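Long-range contact in GH18 chiitnase (Pseudoalteromonas aurantia, PDB 6K7Z), which probably hydrolyses internal beta-1,4 linkages of chitin, as an endochitinase of glycoside hydrolase family 18: residues Y150-E162 with E180-W194. Residues are numbered along the deposited sequence; the frame is centred on the assembly and turned at random.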
loop_
_atom_site.group_PDB
_atom_site.type_symbol
_atom_site.label_atom_id
_atom_site.label_comp_id
_atom_site.label_asym_id
_atom_site.label_seq_id
_atom_site.Cartn_x
_atom_site.Cartn_y
_atom_site.Cartn_z
ATOM N N TYR A 150 -10.031 6.052 10.906
ATOM C CA TYR A 150 -9.580 5.935 9.528
ATOM C C TYR A 150 -8.136 5.463 9.478
ATOM O O TYR A 150 -7.346 5.693 10.398
ATOM C CB TYR A 150 -9.691 7.265 8.781
ATOM C CG TYR A 150 -11.100 7.710 8.558
ATOM C CD1 TYR A 150 -11.838 7.203 7.509
ATOM C CD2 TYR A 150 -11.694 8.651 9.385
ATOM C CE1 TYR A 150 -13.124 7.612 7.283
ATOM C CE2 TYR A 150 -12.997 9.059 9.172
ATOM C CZ TYR A 150 -13.703 8.533 8.117
ATOM O OH TYR A 150 -14.999 8.925 7.879
ATOM N N ILE A 151 -7.799 4.829 8.359
ATOM C CA ILE A 151 -6.474 4.277 8.108
ATOM C C ILE A 151 -5.790 5.122 7.048
ATOM O O ILE A 151 -6.411 5.501 6.047
ATOM C CB ILE A 151 -6.566 2.809 7.646
ATOM C CG1 ILE A 151 -7.200 1.943 8.733
ATOM C CG2 ILE A 151 -5.186 2.266 7.260
ATOM C CD1 ILE A 151 -6.299 1.713 9.917
ATOM N N ILE A 152 -4.507 5.404 7.261
ATOM C CA ILE A 152 -3.632 5.957 6.232
ATOM C C ILE A 152 -2.422 5.041 6.173
ATOM O O ILE A 152 -1.652 4.961 7.137
ATOM C CB ILE A 152 -3.201 7.402 6.517
ATOM C CG1 ILE A 152 -4.419 8.322 6.586
ATOM C CG2 ILE A 152 -2.253 7.895 5.422
ATOM C CD1 ILE A 152 -4.065 9.770 6.929
ATOM N N SER A 153 -2.271 4.326 5.067
ATOM C CA SER A 153 -1.070 3.544 4.824
ATOM C C SER A 153 -0.318 4.140 3.644
ATOM O O SER A 153 -0.853 4.965 2.894
ATOM C CB SER A 153 -1.420 2.071 4.563
ATOM O OG SER A 153 -2.265 1.922 3.438
ATOM N N HIS A 154 0.957 3.766 3.531
ATOM C CA HIS A 154 1.789 4.021 2.360
ATOM C C HIS A 154 2.336 2.686 1.877
ATOM O O HIS A 154 2.344 1.710 2.626
ATOM C CB HIS A 154 2.974 4.954 2.662
ATOM C CG HIS A 154 2.589 6.352 3.022
ATOM N ND1 HIS A 154 2.999 7.442 2.287
ATOM C CD2 HIS A 154 1.863 6.841 4.053
ATOM C CE1 HIS A 154 2.539 8.546 2.851
ATOM N NE2 HIS A 154 1.837 8.207 3.916
ATOM N N ALA A 155 2.848 2.652 0.645
ATOM C CA ALA A 155 3.339 1.406 0.039
ATOM C C ALA A 155 4.735 1.599 -0.541
ATOM O O ALA A 155 4.941 1.486 -1.758
ATOM C CB ALA A 155 2.370 0.895 -1.030
ATOM N N PRO A 156 5.725 1.871 0.307
ATOM C CA PRO A 156 7.070 2.157 -0.196
ATOM C C PRO A 156 7.790 0.916 -0.694
ATOM O O PRO A 156 7.504 -0.222 -0.311
ATOM C CB PRO A 156 7.783 2.735 1.026
ATOM C CG PRO A 156 7.102 2.075 2.175
ATOM C CD PRO A 156 5.664 1.978 1.777
ATOM N N GLN A 157 8.742 1.159 -1.543
ATOM C CA GLN A 157 9.692 0.148 -1.975
ATOM C C GLN A 157 10.930 0.183 -1.085
ATOM O O GLN A 157 11.205 1.197 -0.437
ATOM C CB GLN A 157 10.056 0.384 -3.434
ATOM C CG GLN A 157 8.848 0.199 -4.339
ATOM C CD GLN A 157 9.042 0.811 -5.698
ATOM O OE1 GLN A 157 9.859 0.340 -6.494
ATOM N NE2 GLN A 157 8.293 1.868 -5.977
ATOM N N PRO A 158 11.672 -0.921 -1.002
ATOM C CA PRO A 158 12.746 -1.031 -0.008
ATOM C C PRO A 158 13.763 0.099 -0.093
ATOM O O PRO A 158 14.192 0.597 0.956
ATOM C CB PRO A 158 13.385 -2.392 -0.330
ATOM C CG PRO A 158 12.229 -3.211 -0.819
ATOM C CD PRO A 158 11.373 -2.230 -1.622
ATOM N N PRO A 159 14.194 0.536 -1.289
ATOM C CA PRO A 159 15.204 1.616 -1.309
ATOM C C PRO A 159 14.747 2.873 -0.596
ATOM O O PRO A 159 15.585 3.628 -0.082
ATOM C CB PRO A 159 15.428 1.868 -2.805
ATOM C CG PRO A 159 15.107 0.568 -3.456
ATOM C CD PRO A 159 13.948 0.020 -2.653
ATOM N N TYR A 160 13.436 3.103 -0.533
ATOM C CA TYR A 160 12.909 4.292 0.124
ATOM C C TYR A 160 13.204 4.310 1.617
ATOM O O TYR A 160 13.151 5.386 2.231
ATOM C CB TYR A 160 11.401 4.377 -0.069
ATOM C CG TYR A 160 10.893 4.520 -1.491
ATOM C CD1 TYR A 160 11.758 4.660 -2.579
ATOM C CD2 TYR A 160 9.528 4.501 -1.741
ATOM C CE1 TYR A 160 11.252 4.794 -3.873
ATOM C CE2 TYR A 160 9.025 4.640 -3.013
ATOM C CZ TYR A 160 9.881 4.776 -4.074
ATOM O OH TYR A 160 9.340 4.911 -5.331
ATOM N N LEU A 161 13.487 3.149 2.209
ATOM C CA LEU A 161 13.611 2.971 3.653
ATOM C C LEU A 161 15.037 2.647 4.096
ATOM O O LEU A 161 15.267 2.356 5.276
ATOM C CB LEU A 161 12.663 1.863 4.118
ATOM C CG LEU A 161 11.171 2.195 3.987
ATOM C CD1 LEU A 161 10.306 0.946 4.004
ATOM C CD2 LEU A 161 10.742 3.150 5.083
ATOM N N GLU A 162 15.996 2.699 3.184
ATOM C CA GLU A 162 17.379 2.347 3.476
ATOM C C GLU A 162 18.083 3.564 4.068
ATOM O O GLU A 162 18.377 4.530 3.353
ATOM C CB GLU A 162 18.062 1.855 2.204
ATOM C CG GLU A 162 17.580 0.467 1.767
ATOM C CD GLU A 162 18.099 -0.620 2.682
ATOM O OE1 GLU A 162 19.322 -0.620 2.939
ATOM O OE2 GLU A 162 17.301 -1.459 3.159
ATOM N N GLU A 180 1.759 9.371 12.420
ATOM C CA GLU A 180 0.450 9.570 11.818
ATOM C C GLU A 180 0.104 8.520 10.769
ATOM O O GLU A 180 -0.996 8.561 10.210
ATOM C CB GLU A 180 0.376 10.965 11.198
ATOM C CG GLU A 180 0.539 12.069 12.235
ATOM C CD GLU A 180 0.423 13.451 11.651
ATOM O OE1 GLU A 180 -0.018 13.587 10.489
ATOM O OE2 GLU A 180 0.774 14.415 12.361
ATOM N N ILE A 181 1.015 7.604 10.480
ATOM C CA ILE A 181 0.817 6.562 9.476
ATOM C C ILE A 181 0.497 5.267 10.200
ATOM O O ILE A 181 1.180 4.904 11.170
ATOM C CB ILE A 181 2.077 6.407 8.603
ATOM C CG1 ILE A 181 2.323 7.680 7.792
ATOM C CG2 ILE A 181 1.997 5.142 7.725
ATOM C CD1 ILE A 181 3.649 7.688 7.048
ATOM N N ASP A 182 -0.518 4.548 9.727
ATOM C CA ASP A 182 -0.867 3.304 10.401
ATOM C C ASP A 182 0.116 2.186 10.083
ATOM O O ASP A 182 0.531 1.454 10.988
ATOM C CB ASP A 182 -2.296 2.903 10.048
ATOM C CG ASP A 182 -3.316 3.856 10.646
ATOM O OD1 ASP A 182 -3.644 3.706 11.837
ATOM O OD2 ASP A 182 -3.770 4.753 9.933
ATOM N N TRP A 183 0.513 2.035 8.820
ATOM C CA TRP A 183 1.530 1.043 8.483
ATOM C C TRP A 183 2.054 1.306 7.078
ATOM O O TRP A 183 1.491 2.092 6.314
ATOM C CB TRP A 183 1.000 -0.389 8.587
ATOM C CG TRP A 183 -0.182 -0.677 7.721
ATOM C CD1 TRP A 183 -0.171 -0.977 6.383
ATOM C CD2 TRP A 183 -1.551 -0.721 8.131
ATOM N NE1 TRP A 183 -1.450 -1.187 5.941
ATOM C CE2 TRP A 183 -2.318 -1.033 6.991
ATOM C CE3 TRP A 183 -2.207 -0.526 9.351
ATOM C CZ2 TRP A 183 -3.702 -1.159 7.038
ATOM C CZ3 TRP A 183 -3.584 -0.649 9.392
ATOM C CH2 TRP A 183 -4.317 -0.952 8.245
ATOM N N LEU A 184 3.146 0.625 6.757
ATOM C CA LEU A 184 3.783 0.672 5.449
ATOM C C LEU A 184 3.619 -0.681 4.780
ATOM O O LEU A 184 3.970 -1.705 5.372
ATOM C CB LEU A 184 5.275 0.977 5.575
ATOM C CG LEU A 184 5.703 2.245 6.304
ATOM C CD1 LEU A 184 7.237 2.328 6.329
ATOM C CD2 LEU A 184 5.083 3.481 5.628
ATOM N N ASN A 185 3.102 -0.685 3.552
ATOM C CA ASN A 185 3.043 -1.908 2.743
ATOM C C ASN A 185 4.325 -1.958 1.921
ATOM O O ASN A 185 4.382 -1.425 0.813
ATOM C CB ASN A 185 1.816 -1.902 1.837
ATOM C CG ASN A 185 0.502 -1.901 2.613
ATOM O OD1 ASN A 185 0.305 -2.695 3.534
ATOM N ND2 ASN A 185 -0.408 -1.005 2.230
ATOM N N VAL A 186 5.377 -2.577 2.468
ATOM C CA VAL A 186 6.673 -2.589 1.788
ATOM C C VAL A 186 6.627 -3.577 0.625
ATOM O O VAL A 186 6.312 -4.758 0.806
ATOM C CB VAL A 186 7.813 -2.941 2.757
ATOM C CG1 VAL A 186 9.151 -2.857 2.030
ATOM C CG2 VAL A 186 7.791 -2.020 3.987
ATOM N N GLN A 187 6.964 -3.104 -0.577
ATOM C CA GLN A 187 6.909 -3.934 -1.781
ATOM C C GLN A 187 8.239 -4.654 -1.954
ATOM O O GLN A 187 9.161 -4.160 -2.604
ATOM C CB GLN A 187 6.591 -3.092 -3.011
ATOM C CG GLN A 187 5.399 -2.171 -2.856
ATOM C CD GLN A 187 5.039 -1.477 -4.160
ATOM O OE1 GLN A 187 5.314 -1.996 -5.243
ATOM N NE2 GLN A 187 4.413 -0.297 -4.061
ATOM N N PHE A 188 8.336 -5.860 -1.394
ATOM C CA PHE A 188 9.556 -6.631 -1.568
ATOM C C PHE A 188 9.538 -7.352 -2.913
ATOM O O PHE A 188 9.711 -8.574 -2.980
ATOM C CB PHE A 188 9.743 -7.616 -0.406
ATOM C CG PHE A 188 10.139 -6.951 0.891
ATOM C CD1 PHE A 188 11.402 -6.388 1.040
ATOM C CD2 PHE A 188 9.239 -6.862 1.954
ATOM C CE1 PHE A 188 11.774 -5.776 2.222
ATOM C CE2 PHE A 188 9.610 -6.253 3.152
ATOM C CZ PHE A 188 10.881 -5.703 3.283
ATOM N N TYR A 189 9.339 -6.598 -3.986
ATOM C CA TYR A 189 9.365 -7.137 -5.338
ATOM C C TYR A 189 9.661 -5.987 -6.287
ATOM O O TYR A 189 9.622 -4.816 -5.904
ATOM C CB TYR A 189 8.053 -7.844 -5.693
ATOM C CG TYR A 189 6.813 -7.071 -5.330
ATOM C CD1 TYR A 189 6.245 -7.190 -4.066
ATOM C CD2 TYR A 189 6.211 -6.213 -6.242
ATOM C CE1 TYR A 189 5.108 -6.478 -3.720
ATOM C CE2 TYR A 189 5.072 -5.505 -5.911
ATOM C CZ TYR A 189 4.519 -5.642 -4.654
ATOM O OH TYR A 189 3.381 -4.927 -4.314
ATOM N N ASN A 190 10.012 -6.341 -7.526
ATOM C CA ASN A 190 10.447 -5.368 -8.532
ATOM C C ASN A 190 11.626 -4.541 -8.046
ATOM O O ASN A 190 11.833 -3.416 -8.509
ATOM C CB ASN A 190 9.310 -4.434 -8.954
ATOM C CG ASN A 190 8.146 -5.177 -9.571
ATOM O OD1 ASN A 190 8.328 -6.226 -10.199
ATOM N ND2 ASN A 190 6.939 -4.637 -9.404
ATOM N N ASN A 191 12.404 -5.084 -7.114
ATOM C CA ASN A 191 13.480 -4.327 -6.474
ATOM C C ASN A 191 14.600 -5.266 -6.098
ATOM O O ASN A 191 14.639 -5.799 -4.982
ATOM C CB ASN A 191 12.991 -3.581 -5.234
ATOM C CG ASN A 191 12.341 -2.269 -5.569
ATOM O OD1 ASN A 191 13.030 -1.274 -5.809
ATOM N ND2 ASN A 191 11.010 -2.241 -5.566
ATOM N N PRO A 192 15.559 -5.473 -6.997
ATOM C CA PRO A 192 16.807 -6.130 -6.603
ATOM C C PRO A 192 17.585 -5.202 -5.675
ATOM O O PRO A 192 17.493 -3.988 -5.836
ATOM C CB PRO A 192 17.542 -6.328 -7.934
ATOM C CG PRO A 192 16.521 -6.078 -9.004
ATOM C CD PRO A 192 15.557 -5.088 -8.414
ATOM N N PRO A 193 18.359 -5.745 -4.737
ATOM C CA PRO A 193 18.616 -7.169 -4.490
ATOM C C PRO A 193 17.667 -7.814 -3.485
ATOM O O PRO A 193 17.940 -8.920 -3.013
ATOM C CB PRO A 193 20.037 -7.159 -3.939
ATOM C CG PRO A 193 20.105 -5.873 -3.180
ATOM C CD PRO A 193 19.264 -4.883 -3.953
ATOM N N TRP A 194 16.561 -7.143 -3.163
ATOM C CA TRP A 194 15.580 -7.746 -2.267
ATOM C C TRP A 194 14.754 -8.825 -2.955
ATOM O O TRP A 194 14.361 -9.795 -2.307
ATOM C CB TRP A 194 14.634 -6.685 -1.707
ATOM C CG TRP A 194 15.317 -5.720 -0.838
ATOM C CD1 TRP A 194 15.493 -5.809 0.506
ATOM C CD2 TRP A 194 15.922 -4.498 -1.249
ATOM N NE1 TRP A 194 16.172 -4.708 0.967
ATOM C CE2 TRP A 194 16.453 -3.888 -0.094
ATOM C CE3 TRP A 194 16.068 -3.856 -2.484
ATOM C CZ2 TRP A 194 17.128 -2.673 -0.135
ATOM C CZ3 TRP A 194 16.740 -2.643 -2.522
ATOM C CH2 TRP A 194 17.253 -2.064 -1.355
HETATM O O HOH W 1 -5.718 4.984 12.504
HETATM O O HOH W 2 -3.200 -0.853 3.383
HETATM O O HOH W 3 12.524 1.392 -6.406
#
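Pro158 lies over one face of the Trp194 indole, its CB 3.5 Å from the centroid of the six-membered ring. Pro159 CG approaches the same ring obliquely. Glu162 meets its edge, near the ring plane, with OE2 3.5 Å from Trp194 CZ2. Glu162 OE2 hydrogen-bonds Tyr208, and Trp194 NE1 hydrogen-bonds Ser204. At the other end of the contact, Ile151 CG2 and Ser153 CB sit over one face of the Trp183 ring, each in CH-pi contact. The Trp183 torsion (chi1 58°) sets CG between the backbone N and the carbonyl carbon, and the ring reaches back over Ile151 and Ser153. A water joins Trp183 NE1, Ser153 OG and Asn185 ND2. Ser153 OG also hydrogen-bonds Asp113.

Beyond the strands, the amides of Gln157 and Asn191 pair. Asn191 ND2 gives a nearly straight bond to a lone pair of Gln157 OE1 (3.0 Å), and the two amide planes stand 60° apart. The same nitrogen also bonds Tyr189 O, which fixes the rotation of the Asn191 amide. At the end of strand 183-187, Gln187 NE2 reaches Ala155 O (3.0 Å) in a more bent bond.

Asp182 OD2 accepts Ile152 N on its anti side (2.8 Å), and Asp182 N returns a bond to Ile152 O. Arg142 forms a salt bridge with this carboxylate. Further along, the parallel ladder pairs His154 with Leu184, with Asn185 N bonded to His154 O (2.7 Å). Past the end of the first strand, the backbone bonding continues from Gln187 N to Pro156 O (2.9 Å). Leu184 CD1 packs on Leu161 CD2 (3.8 Å).

Strands 151-154 and 183-187 are neighbours in the parallel barrel of this TIM-barrel family, joined by helix 169-177 in a beta-alpha-beta unit. Strand 111-115 flanks the first and strand 219-224 the second. Beyond the strand ends, Pro158, Leu161 and Trp194 touch Tyr208 of helix 198-209.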